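PDB 1M72: caspase-1, which probably cleaves target proteins as a cysteine endopeptidase in the caspase activation cascade that carries out apoptosis. Local coordinates for residues C[60-65]-C[70-75]; C[209-214]-C[222-227]; C[239-242]-C[246-249]. All coordinates share one frame; numbering follows the deposited sequence.

In the fold
The three contacts sample the caspase fold from its core to its substrate-binding rim. Contacts 1 and 2 are both buried and involve helices packed against one another beside the central sheet: helix 54-67 meets an edge strand in contact 1 and touches helix 203-215, which in turn packs on helix 221-235 in contact 2. Asn60 and Arg213 probably share a hydrogen bond between them. Contact 3 is a surface contact, with nearest atoms about 16 Å from contact 2, and joins two parts of one loop beside the bound peptide. Apolar packing with one backbone bond makes contact 1, aliphatic packing with one buried carboxylate contact 2, and polar side-chain bonding contact 3.

Contact 1. Residues C[60-65]-C[70-75]; sequences NLSKVL and FKVTVF
The beta-alpha-beta unit of strand 31-39, helix 54-67 and strand 70-76 turns back on itself where Leu65 meets Phe70, and this pair shows how a helix end can be tied to the strand that follows it. The axes of 60-65 and 70-75 run nearly antiparallel, at 161° and 8.5 Å apart. Phe70 N donates to Leu65 O at 2.9 Å, with an N-H...O angle of 147°, and the donor lies tilted from the carbonyl plane. The same oxygen also sits at the edge of the Phe70 ring, near the ring plane, 3.5 Å from Phe70 CD1. The Leu65 side chain comes instead from one side of that plane, crossing the ring obliquely over its rim: CB is 3.9 Å from Phe70 CD1, and CD2 lies above CD1 and CE1.

Val72, two residues on, is the next to point at the helix. Its CG1 is anti to the backbone N (chi1 -180°), which carries this branch to Ser62 OG at 3.7 Å, while CG2 comes to 4.0 Å from Leu65 CB and to 3.8 Å from Ser62 O. Strand 70-76 is an outermost strand of the sheet within this chain, hydrogen-bonded to 31-39 through Lys71, Thr73 and Phe75. Leu65 and Phe70 both reach on to Leu102 of strand 98-106, in the sheet interior.

Apart from one backbone bond the contact is therefore held by aliphatic branches packed against the rim of a ring and against a serine; the amide of Phe70 gives a carbonyl near the helix end a partner in otherwise largely apolar surroundings.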
loop_
_atom_site.group_PDB
_atom_site.type_symbol
_atom_site.label_atom_id
_atom_site.label_comp_id
_atom_site.label_asym_id
_atom_site.label_seq_id
_atom_site.Cartn_x
_atom_site.Cartn_y
_atom_site.Cartn_z
ATOM N N ASN C 60 22.389 -8.738 -7.055
ATOM C CA ASN C 60 21.577 -8.102 -8.073
ATOM C C ASN C 60 21.019 -6.730 -7.591
ATOM O O ASN C 60 21.103 -5.743 -8.293
ATOM C CB ASN C 60 20.452 -9.091 -8.374
ATOM C CG ASN C 60 19.674 -8.776 -9.621
ATOM O OD1 ASN C 60 20.001 -7.845 -10.394
ATOM N ND2 ASN C 60 18.610 -9.572 -9.845
ATOM N N LEU C 61 20.472 -6.662 -6.381
ATOM C CA LEU C 61 19.884 -5.404 -5.912
ATOM C C LEU C 61 20.992 -4.367 -5.659
ATOM O O LEU C 61 20.870 -3.195 -5.981
ATOM C CB LEU C 61 19.043 -5.651 -4.641
ATOM C CG LEU C 61 18.358 -4.401 -4.079
ATOM C CD1 LEU C 61 17.354 -3.817 -5.096
ATOM C CD2 LEU C 61 17.669 -4.743 -2.792
ATOM N N SER C 62 22.068 -4.832 -5.064
ATOM C CA SER C 62 23.211 -3.989 -4.793
ATOM C C SER C 62 23.726 -3.377 -6.107
ATOM O O SER C 62 24.002 -2.188 -6.182
ATOM C CB SER C 62 24.316 -4.836 -4.145
ATOM O OG SER C 62 25.531 -4.113 -4.079
ATOM N N LYS C 63 23.849 -4.198 -7.146
ATOM C CA LYS C 63 24.345 -3.696 -8.409
ATOM C C LYS C 63 23.437 -2.640 -9.055
ATOM O O LYS C 63 23.912 -1.596 -9.536
ATOM C CB LYS C 63 24.563 -4.848 -9.391
ATOM C CG LYS C 63 24.853 -4.382 -10.814
ATOM C CD LYS C 63 25.485 -5.493 -11.701
ATOM C CE LYS C 63 25.785 -4.955 -13.136
ATOM N NZ LYS C 63 26.554 -5.919 -13.986
ATOM N N VAL C 64 22.138 -2.899 -9.087
ATOM C CA VAL C 64 21.280 -1.914 -9.699
ATOM C C VAL C 64 21.168 -0.630 -8.858
ATOM O O VAL C 64 21.155 0.469 -9.409
ATOM C CB VAL C 64 19.893 -2.495 -10.037
ATOM C CG1 VAL C 64 19.044 -2.677 -8.742
ATOM C CG2 VAL C 64 19.211 -1.575 -11.053
ATOM N N LEU C 65 21.123 -0.744 -7.535
ATOM C CA LEU C 65 21.038 0.453 -6.720
ATOM C C LEU C 65 22.325 1.318 -6.843
ATOM O O LEU C 65 22.281 2.540 -6.691
ATOM C CB LEU C 65 20.745 0.081 -5.263
ATOM C CG LEU C 65 19.437 -0.702 -5.075
ATOM C CD1 LEU C 65 19.272 -1.092 -3.622
ATOM C CD2 LEU C 65 18.245 0.153 -5.536
ATOM N N PHE C 70 22.964 5.023 -5.256
ATOM C CA PHE C 70 22.948 4.698 -3.825
ATOM C C PHE C 70 24.328 4.287 -3.301
ATOM O O PHE C 70 25.116 3.693 -4.023
ATOM C CB PHE C 70 21.961 3.533 -3.542
ATOM C CG PHE C 70 20.516 3.939 -3.559
ATOM C CD1 PHE C 70 19.738 3.785 -4.719
ATOM C CD2 PHE C 70 19.928 4.512 -2.421
ATOM C CE1 PHE C 70 18.386 4.197 -4.749
ATOM C CE2 PHE C 70 18.576 4.931 -2.444
ATOM C CZ PHE C 70 17.801 4.778 -3.597
ATOM N N LYS C 71 24.627 4.625 -2.053
ATOM C CA LYS C 71 25.863 4.162 -1.447
ATOM C C LYS C 71 25.309 2.889 -0.763
ATOM O O LYS C 71 24.613 2.966 0.253
ATOM C CB LYS C 71 26.396 5.134 -0.384
ATOM C CG LYS C 71 27.810 4.775 0.141
ATOM C CD LYS C 71 28.077 5.296 1.602
ATOM C CE LYS C 71 27.027 4.716 2.613
ATOM N NZ LYS C 71 27.146 5.010 4.087
ATOM N N VAL C 72 25.619 1.730 -1.324
ATOM C CA VAL C 72 25.099 0.472 -0.808
ATOM C C VAL C 72 25.899 -0.210 0.287
ATOM O O VAL C 72 27.120 -0.358 0.170
ATOM C CB VAL C 72 24.947 -0.564 -1.952
ATOM C CG1 VAL C 72 24.385 -1.905 -1.406
ATOM C CG2 VAL C 72 24.031 -0.014 -3.033
ATOM N N THR C 73 25.221 -0.627 1.353
ATOM C CA THR C 73 25.886 -1.402 2.396
ATOM C C THR C 73 25.068 -2.692 2.605
ATOM O O THR C 73 23.867 -2.645 2.915
ATOM C CB THR C 73 25.965 -0.657 3.725
ATOM O OG1 THR C 73 26.691 0.557 3.549
ATOM C CG2 THR C 73 26.697 -1.492 4.744
ATOM N N VAL C 74 25.713 -3.842 2.410
ATOM C CA VAL C 74 25.069 -5.145 2.601
ATOM C C VAL C 74 25.474 -5.711 3.978
ATOM O O VAL C 74 26.653 -5.851 4.239
ATOM C CB VAL C 74 25.540 -6.149 1.545
ATOM C CG1 VAL C 74 24.926 -7.530 1.827
ATOM C CG2 VAL C 74 25.200 -5.647 0.167
ATOM N N PHE C 75 24.512 -6.036 4.838
ATOM C CA PHE C 75 24.800 -6.595 6.158
ATOM C C PHE C 75 24.407 -8.044 6.143
ATOM O O PHE C 75 23.212 -8.378 6.242
ATOM C CB PHE C 75 24.013 -5.877 7.249
ATOM C CG PHE C 75 24.515 -4.523 7.523
ATOM C CD1 PHE C 75 23.867 -3.410 7.007
ATOM C CD2 PHE C 75 25.656 -4.346 8.295
ATOM C CE1 PHE C 75 24.342 -2.114 7.263
ATOM C CE2 PHE C 75 26.143 -3.069 8.556
ATOM C CZ PHE C 75 25.483 -1.940 8.040
#

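Contact 2. Residues C[209-214]-C[222-227]; sequences CEELRY and LTLLTF
Leu224 carries its CG anti to the backbone N (chi1 -166°), and Glu211 is bent at its second torsion (chi2 51°), so the leucine branches reach toward helix 203-215 while the glutamate chain folds along helix 221-235. These successive helices lie in the C-terminal, p12 part of the caspase fold. Their segments cross at 134° with axes 9.7 Å apart, an oblique crossing, nearer antiparallel than parallel, that brings Glu211 closest to Leu224.

The two side chains overlap alongside, running in opposite senses. Glu211 CG rests 3.9 Å from Leu224 CG, and Glu211 CB lies 4.1 Å from Leu224 CD2, so the aliphatic part of an acidic residue does the work of an apolar one. Glu211 CG also approaches Leu224 O, at 3.7 Å. Leu212 crosses Leu224 at about a right angle, with its CD2 3.9 Å from Leu224 CD2. The other branch, Leu224 CD1, lies 4.0 Å from Glu211 O, and the leucine end thus lodges between the backbone of one residue and the side chain of the next.

The carboxylate is carried past this patch toward Phe227, and Lys231, about two turns beyond Leu224, forms a salt bridge with Glu211 OE1; Arg219 adds a long, weak ion pair at OE2. Lys231 above all would probably favour the ionised form of this buried carboxylate. Leu222 and Leu225 pack on strands 182-186 and 254-257, and helix 221-235 also packs on the second subunit, with Leu222 and Thr226 meeting Thr226 and Leu222 of that chain. Where glutamate and aromatic meet, the contact is with the aliphatic stem of Phe227: Glu211 OE1 is 4.0 Å from Phe227 CB.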
loop_
_atom_site.group_PDB
_atom_site.type_symbol
_atom_site.label_atom_id
_atom_site.label_comp_id
_atom_site.label_asym_id
_atom_site.label_seq_id
_atom_site.Cartn_x
_atom_site.Cartn_y
_atom_site.Cartn_z
ATOM N N CYS C 209 14.635 -5.930 -9.604
ATOM C CA CYS C 209 15.912 -5.600 -10.213
ATOM C C CYS C 209 15.810 -5.414 -11.725
ATOM O O CYS C 209 16.430 -4.480 -12.290
ATOM C CB CYS C 209 16.953 -6.661 -9.849
ATOM S SG CYS C 209 17.409 -6.556 -8.089
ATOM N N GLU C 210 15.021 -6.267 -12.375
ATOM C CA GLU C 210 14.818 -6.145 -13.816
ATOM C C GLU C 210 14.101 -4.832 -14.179
ATOM O O GLU C 210 14.499 -4.142 -15.115
ATOM C CB GLU C 210 14.019 -7.345 -14.374
ATOM C CG GLU C 210 13.788 -7.283 -15.891
ATOM C CD GLU C 210 13.245 -8.604 -16.498
ATOM O OE1 GLU C 210 12.142 -9.063 -16.106
ATOM O OE2 GLU C 210 13.919 -9.188 -17.387
ATOM N N GLU C 211 13.063 -4.462 -13.437
ATOM C CA GLU C 211 12.336 -3.232 -13.753
ATOM C C GLU C 211 13.191 -1.989 -13.462
ATOM O O GLU C 211 13.112 -0.981 -14.188
ATOM C CB GLU C 211 11.041 -3.173 -12.947
ATOM C CG GLU C 211 9.927 -2.454 -13.631
ATOM C CD GLU C 211 9.680 -2.965 -15.053
ATOM O OE1 GLU C 211 9.368 -4.163 -15.232
ATOM O OE2 GLU C 211 9.797 -2.152 -15.988
ATOM N N LEU C 212 13.987 -2.063 -12.392
ATOM C CA LEU C 212 14.889 -0.984 -12.022
ATOM C C LEU C 212 15.974 -0.842 -13.087
ATOM O O LEU C 212 16.359 0.276 -13.417
ATOM C CB LEU C 212 15.542 -1.237 -10.662
ATOM C CG LEU C 212 14.636 -0.991 -9.441
ATOM C CD1 LEU C 212 15.384 -1.275 -8.140
ATOM C CD2 LEU C 212 14.118 0.475 -9.464
ATOM N N ARG C 213 16.472 -1.957 -13.629
ATOM C CA ARG C 213 17.479 -1.861 -14.692
ATOM C C ARG C 213 16.895 -1.202 -15.962
ATOM O O ARG C 213 17.534 -0.351 -16.560
ATOM C CB ARG C 213 18.027 -3.242 -15.060
ATOM C CG ARG C 213 19.253 -3.670 -14.303
ATOM C CD ARG C 213 19.707 -5.054 -14.807
ATOM N NE ARG C 213 19.375 -6.145 -13.876
ATOM C CZ ARG C 213 18.397 -7.035 -14.046
ATOM N NH1 ARG C 213 17.628 -6.990 -15.132
ATOM N NH2 ARG C 213 18.162 -7.954 -13.111
ATOM N N TYR C 214 15.676 -1.588 -16.348
ATOM C CA TYR C 214 15.003 -1.064 -17.546
ATOM C C TYR C 214 14.512 0.384 -17.473
ATOM O O TYR C 214 14.736 1.153 -18.404
ATOM C CB TYR C 214 13.804 -1.965 -17.919
ATOM C CG TYR C 214 12.947 -1.475 -19.098
ATOM C CD1 TYR C 214 13.446 -1.475 -20.421
ATOM C CD2 TYR C 214 11.641 -0.997 -18.889
ATOM C CE1 TYR C 214 12.665 -1.011 -21.510
ATOM C CE2 TYR C 214 10.846 -0.525 -19.963
ATOM C CZ TYR C 214 11.371 -0.533 -21.275
ATOM O OH TYR C 214 10.600 -0.040 -22.329
ATOM N N LEU C 222 5.732 4.354 -8.056
ATOM C CA LEU C 222 4.481 3.605 -8.023
ATOM C C LEU C 222 4.213 2.879 -9.358
ATOM O O LEU C 222 3.861 1.700 -9.352
ATOM C CB LEU C 222 3.319 4.516 -7.590
ATOM C CG LEU C 222 3.518 4.930 -6.104
ATOM C CD1 LEU C 222 2.284 5.633 -5.582
ATOM C CD2 LEU C 222 3.822 3.691 -5.218
ATOM N N THR C 223 4.457 3.548 -10.492
ATOM C CA THR C 223 4.229 2.929 -11.795
ATOM C C THR C 223 5.174 1.768 -12.006
ATOM O O THR C 223 4.817 0.717 -12.560
ATOM C CB THR C 223 4.421 3.935 -12.921
ATOM O OG1 THR C 223 3.405 4.948 -12.816
ATOM C CG2 THR C 223 4.334 3.244 -14.281
ATOM N N LEU C 224 6.383 1.967 -11.526
ATOM C CA LEU C 224 7.433 0.969 -11.625
ATOM C C LEU C 224 7.073 -0.284 -10.804
ATOM O O LEU C 224 7.212 -1.387 -11.282
ATOM C CB LEU C 224 8.731 1.578 -11.122
ATOM C CG LEU C 224 9.951 0.750 -11.480
ATOM C CD1 LEU C 224 11.087 1.709 -11.940
ATOM C CD2 LEU C 224 10.351 -0.112 -10.289
ATOM N N LEU C 225 6.621 -0.085 -9.560
ATOM C CA LEU C 225 6.249 -1.197 -8.711
ATOM C C LEU C 225 4.960 -1.844 -9.242
ATOM O O LEU C 225 4.725 -3.019 -8.980
ATOM C CB LEU C 225 6.128 -0.740 -7.240
ATOM C CG LEU C 225 7.518 -0.451 -6.626
ATOM C CD1 LEU C 225 7.431 0.059 -5.171
ATOM C CD2 LEU C 225 8.349 -1.743 -6.729
ATOM N N THR C 226 4.147 -1.096 -10.011
ATOM C CA THR C 226 2.958 -1.693 -10.601
ATOM C C THR C 226 3.443 -2.754 -11.616
ATOM O O THR C 226 2.951 -3.881 -11.635
ATOM C CB THR C 226 2.118 -0.684 -11.330
ATOM O OG1 THR C 226 1.456 0.149 -10.378
ATOM C CG2 THR C 226 1.073 -1.375 -12.179
ATOM N N PHE C 227 4.441 -2.414 -12.433
ATOM C CA PHE C 227 4.933 -3.385 -13.374
ATOM C C PHE C 227 5.758 -4.481 -12.697
ATOM O O PHE C 227 5.871 -5.596 -13.213
ATOM C CB PHE C 227 5.688 -2.675 -14.512
ATOM C CG PHE C 227 4.783 -1.785 -15.363
ATOM C CD1 PHE C 227 5.167 -0.479 -15.692
ATOM C CD2 PHE C 227 3.487 -2.225 -15.704
ATOM C CE1 PHE C 227 4.275 0.368 -16.319
ATOM C CE2 PHE C 227 2.561 -1.375 -16.343
ATOM C CZ PHE C 227 2.956 -0.071 -16.645
#

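Contact 3. Residues C[239-242]-C[246-249]; sequences NAPD and MHQQ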
loop_
_atom_site.group_PDB
_atom_site.type_symbol
_atom_site.label_atom_id
_atom_site.label_comp_id
_atom_site.label_asym_id
_atom_site.label_seq_id
_atom_site.Cartn_x
_atom_site.Cartn_y
_atom_site.Cartn_z
ATOM N N ASN C 239 6.971 -24.461 -9.067
ATOM C CA ASN C 239 7.121 -25.806 -9.588
ATOM C C ASN C 239 7.723 -26.605 -8.447
ATOM O O ASN C 239 8.890 -26.404 -8.076
ATOM C CB ASN C 239 8.044 -25.864 -10.822
ATOM C CG ASN C 239 8.343 -27.306 -11.269
ATOM O OD1 ASN C 239 9.474 -27.771 -11.165
ATOM N ND2 ASN C 239 7.331 -28.008 -11.756
ATOM N N ALA C 240 6.903 -27.483 -7.887
ATOM C CA ALA C 240 7.298 -28.344 -6.784
ATOM C C ALA C 240 6.504 -29.635 -6.963
ATOM O O ALA C 240 5.547 -29.890 -6.247
ATOM C CB ALA C 240 6.937 -27.684 -5.478
ATOM N N PRO C 241 6.884 -30.458 -7.944
ATOM C CA PRO C 241 6.187 -31.731 -8.215
ATOM C C PRO C 241 6.144 -32.705 -7.027
ATOM O O PRO C 241 5.269 -33.569 -6.958
ATOM C CB PRO C 241 6.950 -32.309 -9.406
ATOM C CG PRO C 241 7.546 -31.049 -10.088
ATOM C CD PRO C 241 7.989 -30.230 -8.895
ATOM N N ASP C 242 7.082 -32.566 -6.101
ATOM C CA ASP C 242 7.106 -33.418 -4.923
ATOM C C ASP C 242 6.030 -33.053 -3.875
ATOM O O ASP C 242 5.745 -33.858 -2.978
ATOM C CB ASP C 242 8.461 -33.313 -4.243
ATOM C CG ASP C 242 8.698 -31.932 -3.682
ATOM O OD1 ASP C 242 8.662 -30.955 -4.487
ATOM O OD2 ASP C 242 8.902 -31.826 -2.454
ATOM N N MET C 246 2.059 -27.300 -2.737
ATOM C CA MET C 246 2.979 -26.178 -3.003
ATOM C C MET C 246 3.225 -25.979 -4.518
ATOM O O MET C 246 3.911 -25.059 -4.949
ATOM C CB MET C 246 4.333 -26.443 -2.360
ATOM C CG MET C 246 4.292 -26.711 -0.864
ATOM S SD MET C 246 3.541 -25.343 -0.004
ATOM C CE MET C 246 4.981 -24.120 -0.016
ATOM N N HIS C 247 2.638 -26.846 -5.320
ATOM C CA HIS C 247 2.866 -26.817 -6.736
ATOM C C HIS C 247 1.946 -25.918 -7.569
ATOM O O HIS C 247 0.758 -25.869 -7.339
ATOM C CB HIS C 247 2.831 -28.264 -7.247
ATOM C CG HIS C 247 3.336 -28.416 -8.644
ATOM N ND1 HIS C 247 4.601 -28.013 -9.023
ATOM C CD2 HIS C 247 2.733 -28.893 -9.762
ATOM C CE1 HIS C 247 4.749 -28.237 -10.317
ATOM N NE2 HIS C 247 3.632 -28.770 -10.787
ATOM N N GLN C 248 2.532 -25.230 -8.552
ATOM C CA GLN C 248 1.823 -24.321 -9.451
ATOM C C GLN C 248 1.152 -23.197 -8.708
ATOM O O GLN C 248 0.043 -22.810 -9.045
ATOM C CB GLN C 248 0.763 -25.079 -10.261
ATOM C CG GLN C 248 1.339 -26.264 -11.056
ATOM C CD GLN C 248 0.290 -26.937 -11.915
ATOM O OE1 GLN C 248 0.374 -28.126 -12.174
ATOM N NE2 GLN C 248 -0.711 -26.169 -12.363
ATOM N N GLN C 249 1.821 -22.675 -7.690
ATOM C CA GLN C 249 1.236 -21.588 -6.925
ATOM C C GLN C 249 1.687 -20.243 -7.507
ATOM O O GLN C 249 2.698 -20.165 -8.224
ATOM C CB GLN C 249 1.596 -21.740 -5.444
ATOM C CG GLN C 249 1.194 -23.119 -4.891
ATOM C CD GLN C 249 -0.310 -23.291 -4.853
ATOM O OE1 GLN C 249 -0.988 -22.564 -4.144
ATOM N NE2 GLN C 249 -0.841 -24.239 -5.637
#
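Ala240 and His247 fold one loop of the caspase p12 part onto itself, between helix 221-235 and strand 254-257, beside the substrate cleft. Its Asn239 N binds an acidic side chain of the bound peptide, and the side chain of Met246 lies about 8 Å from that of Cys150, the probable catalytic cysteine.

Hydrogen bonding across the loop rests on the imidazole. His247 CG is anti to the backbone N (chi1 -168°), which turns ND1 back to Ala240 N, close to the ring plane and nearly straight (165°). The ND1 to Ala240 N distance of 2.6 Å is short for two nitrogens, and its exact value is doubtful. If ND1 accepts as this geometry suggests, the ring proton of a neutral His247 would probably sit on NE2.

Packing surrounds the ring. Pro241 CA lies over one face and Gln248 CG over the opposite one, while Pro241 CG approaches CE1 at 4.0 Å. The Asn239 side chain runs alongside, its amide steeply turned from the ring; the ND2 to CE1 approach of 3.0 Å is short for such a pair and best treated as doubtful. Away from the imidazole, Ala240 CB meets Met246 CB at 4.2 Å.

Within 246-249 itself, Gln249 NE2 gives an almost straight hydrogen bond (176°) to His247 O at 2.8 Å, reaching that oxygen from above its carbonyl plane.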